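N-acetylmuramoyl-L-alanine amidase XlyA (Bacillus subtilis, PDB 3RDR) cleaves the amide bond between N-acetylmuramoyl residues and L-amino acids in cell-wall glycopeptides, an autolysin whose zinc-bearing catalytic domain makes up this chain. Local coordinates at residues Y28-D42 with A91-F105. Numbering follows the deposited sequence.
Sequences YITVHNTANTAVGAD and ASIGIEICENADGDF. With ZN (zinc ion), chain B.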
# COMPACT_ATOMS: atom_id res chain seq x y z
N TYR A 28 4.30 2.46 -11.22
CA TYR A 28 2.95 2.67 -10.72
C TYR A 28 2.89 2.66 -9.20
O TYR A 28 3.84 2.26 -8.52
CB TYR A 28 2.01 1.56 -11.22
CG TYR A 28 1.95 1.40 -12.72
CD1 TYR A 28 1.00 2.08 -13.48
CD2 TYR A 28 2.82 0.53 -13.38
CE1 TYR A 28 0.92 1.91 -14.87
CE2 TYR A 28 2.75 0.36 -14.76
CZ TYR A 28 1.80 1.05 -15.50
OH TYR A 28 1.72 0.85 -16.86
N ILE A 29 1.74 3.10 -8.69
CA ILE A 29 1.46 3.12 -7.26
C ILE A 29 0.05 2.53 -7.15
O ILE A 29 -0.91 3.08 -7.70
CB ILE A 29 1.49 4.55 -6.70
CG1 ILE A 29 2.93 5.08 -6.77
CG2 ILE A 29 1.00 4.57 -5.26
CD1 ILE A 29 3.08 6.54 -6.37
N THR A 30 -0.06 1.40 -6.46
CA THR A 30 -1.32 0.70 -6.29
C THR A 30 -1.91 0.90 -4.89
O THR A 30 -1.27 0.61 -3.88
CB THR A 30 -1.13 -0.80 -6.57
OG1 THR A 30 -0.59 -0.97 -7.89
CG2 THR A 30 -2.46 -1.55 -6.48
N VAL A 31 -3.15 1.38 -4.83
CA VAL A 31 -3.83 1.65 -3.56
C VAL A 31 -4.81 0.57 -3.12
O VAL A 31 -5.60 0.07 -3.92
CB VAL A 31 -4.59 2.99 -3.63
CG1 VAL A 31 -5.24 3.30 -2.29
CG2 VAL A 31 -3.63 4.10 -4.04
N HIS A 32 -4.74 0.22 -1.84
CA HIS A 32 -5.61 -0.80 -1.24
C HIS A 32 -6.28 -0.25 0.03
O HIS A 32 -5.90 0.80 0.54
CB HIS A 32 -4.80 -2.03 -0.79
CG HIS A 32 -3.94 -2.65 -1.85
ND1 HIS A 32 -4.29 -3.80 -2.52
CD2 HIS A 32 -2.71 -2.31 -2.30
CE1 HIS A 32 -3.31 -4.16 -3.33
NE2 HIS A 32 -2.33 -3.27 -3.22
N ASN A 33 -7.25 -1.00 0.53
CA ASN A 33 -7.95 -0.70 1.78
C ASN A 33 -7.91 -2.06 2.47
O ASN A 33 -8.27 -3.06 1.86
CB ASN A 33 -9.40 -0.26 1.54
CG ASN A 33 -9.52 1.23 1.21
OD1 ASN A 33 -10.61 1.71 0.89
ND2 ASN A 33 -8.42 1.96 1.31
N THR A 34 -7.48 -2.11 3.73
CA THR A 34 -7.37 -3.37 4.45
C THR A 34 -8.67 -4.17 4.66
O THR A 34 -8.62 -5.39 4.82
CB THR A 34 -6.75 -3.16 5.84
OG1 THR A 34 -7.63 -2.36 6.64
CG2 THR A 34 -5.40 -2.46 5.73
N ALA A 35 -9.81 -3.48 4.66
CA ALA A 35 -11.10 -4.12 4.89
C ALA A 35 -11.09 -4.78 6.28
O ALA A 35 -11.74 -5.81 6.51
CB ALA A 35 -11.39 -5.17 3.80
N ASN A 36 -10.34 -4.18 7.19
CA ASN A 36 -10.23 -4.67 8.56
C ASN A 36 -10.64 -3.53 9.49
O ASN A 36 -9.83 -2.66 9.82
CB ASN A 36 -8.78 -5.08 8.85
CG ASN A 36 -8.65 -5.86 10.14
OD1 ASN A 36 -9.50 -5.77 11.02
ND2 ASN A 36 -7.56 -6.63 10.26
N THR A 37 -11.90 -3.53 9.91
CA THR A 37 -12.42 -2.47 10.78
C THR A 37 -12.16 -2.71 12.27
O THR A 37 -12.49 -1.86 13.10
CB THR A 37 -13.94 -2.29 10.59
OG1 THR A 37 -14.60 -3.54 10.82
CG2 THR A 37 -14.25 -1.80 9.17
N ALA A 38 -11.57 -3.85 12.61
CA ALA A 38 -11.30 -4.19 14.00
C ALA A 38 -10.45 -3.17 14.75
O ALA A 38 -9.47 -2.65 14.22
CB ALA A 38 -10.62 -5.55 14.08
N VAL A 39 -10.84 -2.89 15.99
CA VAL A 39 -10.10 -1.97 16.82
C VAL A 39 -8.69 -2.54 16.95
O VAL A 39 -8.51 -3.73 17.21
CB VAL A 39 -10.76 -1.84 18.23
CG1 VAL A 39 -10.79 -3.20 18.93
CG2 VAL A 39 -10.00 -0.81 19.08
N GLY A 40 -7.69 -1.69 16.74
CA GLY A 40 -6.31 -2.14 16.84
C GLY A 40 -5.66 -2.59 15.55
O GLY A 40 -4.46 -2.86 15.54
N ALA A 41 -6.42 -2.69 14.46
CA ALA A 41 -5.85 -3.13 13.19
C ALA A 41 -5.18 -1.95 12.48
O ALA A 41 -5.60 -1.54 11.39
CB ALA A 41 -6.94 -3.73 12.30
N ASP A 42 -4.13 -1.42 13.10
CA ASP A 42 -3.42 -0.27 12.56
C ASP A 42 -2.14 -0.65 11.81
O ASP A 42 -1.89 -1.83 11.57
CB ASP A 42 -3.11 0.72 13.69
CG ASP A 42 -2.18 0.14 14.74
OD1 ASP A 42 -2.07 0.75 15.82
OD2 ASP A 42 -1.56 -0.91 14.49
N ALA A 91 5.85 -4.04 -10.92
CA ALA A 91 6.24 -2.67 -11.24
C ALA A 91 5.44 -1.59 -10.53
O ALA A 91 5.22 -0.51 -11.08
CB ALA A 91 6.17 -2.44 -12.76
N SER A 92 4.98 -1.86 -9.31
CA SER A 92 4.24 -0.84 -8.59
C SER A 92 4.49 -0.93 -7.10
O SER A 92 4.85 -1.98 -6.57
CB SER A 92 2.73 -0.94 -8.86
OG SER A 92 2.08 -1.88 -8.00
N ILE A 93 4.30 0.21 -6.43
CA ILE A 93 4.46 0.29 -4.99
C ILE A 93 3.07 0.09 -4.40
O ILE A 93 2.14 0.82 -4.74
CB ILE A 93 4.99 1.68 -4.58
CG1 ILE A 93 6.37 1.91 -5.21
CG2 ILE A 93 5.07 1.78 -3.06
CD1 ILE A 93 6.91 3.32 -5.00
N GLY A 94 2.93 -0.93 -3.56
CA GLY A 94 1.65 -1.20 -2.94
C GLY A 94 1.44 -0.46 -1.63
O GLY A 94 2.32 -0.48 -0.75
N ILE A 95 0.29 0.19 -1.50
CA ILE A 95 -0.06 0.94 -0.29
C ILE A 95 -1.39 0.49 0.29
O ILE A 95 -2.40 0.39 -0.42
CB ILE A 95 -0.17 2.47 -0.56
CG1 ILE A 95 1.17 3.04 -1.02
CG2 ILE A 95 -0.58 3.20 0.72
CD1 ILE A 95 1.50 2.73 -2.46
N GLU A 96 -1.40 0.20 1.59
CA GLU A 96 -2.63 -0.21 2.26
C GLU A 96 -3.07 0.91 3.19
O GLU A 96 -2.25 1.51 3.89
CB GLU A 96 -2.41 -1.49 3.07
CG GLU A 96 -2.53 -2.78 2.27
CD GLU A 96 -3.97 -3.23 2.07
OE1 GLU A 96 -4.90 -2.43 2.34
OE2 GLU A 96 -4.19 -4.38 1.62
N ILE A 97 -4.37 1.19 3.20
CA ILE A 97 -4.93 2.22 4.08
C ILE A 97 -5.81 1.51 5.09
O ILE A 97 -6.72 0.77 4.72
CB ILE A 97 -5.76 3.25 3.29
CG1 ILE A 97 -4.88 3.95 2.25
CG2 ILE A 97 -6.34 4.30 4.24
CD1 ILE A 97 -5.61 4.98 1.40
N CYS A 98 -5.53 1.72 6.37
CA CYS A 98 -6.27 1.07 7.45
C CYS A 98 -7.70 1.59 7.67
O CYS A 98 -8.02 2.72 7.32
CB CYS A 98 -5.48 1.18 8.76
SG CYS A 98 -3.86 0.34 8.75
N GLU A 99 -8.52 0.73 8.26
CA GLU A 99 -9.92 1.04 8.56
C GLU A 99 -10.22 0.74 10.04
O GLU A 99 -11.39 0.62 10.41
CB GLU A 99 -10.85 0.19 7.70
CG GLU A 99 -10.72 0.40 6.19
CD GLU A 99 -11.68 -0.48 5.40
OE1 GLU A 99 -12.87 -0.55 5.78
OE2 GLU A 99 -11.26 -1.10 4.40
N ASN A 100 -9.18 0.62 10.86
CA ASN A 100 -9.39 0.30 12.28
C ASN A 100 -10.35 1.25 12.99
O ASN A 100 -10.30 2.47 12.81
CB ASN A 100 -8.05 0.22 13.02
CG ASN A 100 -7.19 1.46 12.83
OD1 ASN A 100 -6.88 1.87 11.71
ND2 ASN A 100 -6.78 2.06 13.95
N ALA A 101 -11.24 0.68 13.81
CA ALA A 101 -12.23 1.45 14.55
C ALA A 101 -11.64 2.58 15.39
O ALA A 101 -12.23 3.65 15.48
CB ALA A 101 -13.03 0.52 15.45
N ASP A 102 -10.48 2.34 15.99
CA ASP A 102 -9.85 3.37 16.82
C ASP A 102 -9.07 4.42 16.02
O ASP A 102 -8.33 5.22 16.59
CB ASP A 102 -8.93 2.74 17.88
CG ASP A 102 -7.93 1.75 17.29
OD1 ASP A 102 -6.80 1.66 17.83
OD2 ASP A 102 -8.26 1.04 16.32
N GLY A 103 -9.25 4.41 14.70
CA GLY A 103 -8.56 5.37 13.86
C GLY A 103 -9.51 6.21 13.02
O GLY A 103 -10.66 5.86 12.82
N ASP A 104 -9.00 7.33 12.52
CA ASP A 104 -9.78 8.25 11.69
C ASP A 104 -9.47 7.96 10.22
O ASP A 104 -8.37 8.24 9.75
CB ASP A 104 -9.39 9.69 12.03
CG ASP A 104 -10.31 10.72 11.41
OD1 ASP A 104 -10.75 10.53 10.26
OD2 ASP A 104 -10.59 11.73 12.08
N PHE A 105 -10.43 7.39 9.49
CA PHE A 105 -10.20 7.06 8.09
C PHE A 105 -9.88 8.29 7.24
O PHE A 105 -9.03 8.22 6.34
CB PHE A 105 -11.42 6.35 7.50
CG PHE A 105 -11.16 5.72 6.15
CD1 PHE A 105 -10.28 4.65 6.02
CD2 PHE A 105 -11.79 6.22 5.00
CE1 PHE A 105 -10.02 4.08 4.77
CE2 PHE A 105 -11.53 5.66 3.74
CZ PHE A 105 -10.65 4.59 3.63
ZN ZN B . -6.29 -4.77 -2.57
O HOH W 1 -6.67 -5.28 1.26
O HOH W 2 -7.30 -1.91 9.24
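Thr-30 and Ile-93 meet backbone to backbone within a parallel pair, strands 28-33 and 92-97, inside the mixed sheet of this T7 lysozyme-like amidase domain. The ladder runs from the Tyr-28 N to Ala-91 O bond at one end to the Thr-34 N to Ile-97 O bond at the other. Packing is tightest on the face that helix 105-122 covers: Ile-29 CG2 presses on Ile-95 CD1 at 3.4 Å, shorter than usual for two carbons, because Ile-95 turns its end toward the neighbouring strand (chi2 77°). Further along, Val-31 CG1 rests on Ile-97 CD1.

The other face is polar. Thr-30 OG1 donates to Ser-92 OG (2.8 Å) and also bonds Trp-136, while Ser-92 OG reaches Gly-88 O. His-32 binds the zinc through ND1 at 2.2 Å, with His-133 and Cys-141 as further ligands, and its NE2 bonds His-80. Glu-96, bent at chi2 (-81°), brings OE1 to 3.2 Å from His-32 CB. Its carboxylate plane is 30° from that of the imidazole.

Just past the strands comes a buried link: Glu-99 OE2 takes Ala-35 N from above the carboxylate plane (2.8 Å), and OE1 pairs with Arg-143. The contact loosens at the exposed outer tip, around Ala-38, Val-39 and Ala-101, where Asp-102 OD2 accepts Gly-40 N (2.8 Å) and Asn-100 ND2 from opposite faces of the carboxylate plane, tying the two turns together.

With one nitrogen on the metal and the other on His-80, the His-32 ring is fixed in rotation, and Glu-96 lies alongside it, its OE2 holding a water shared with Asn-33 O.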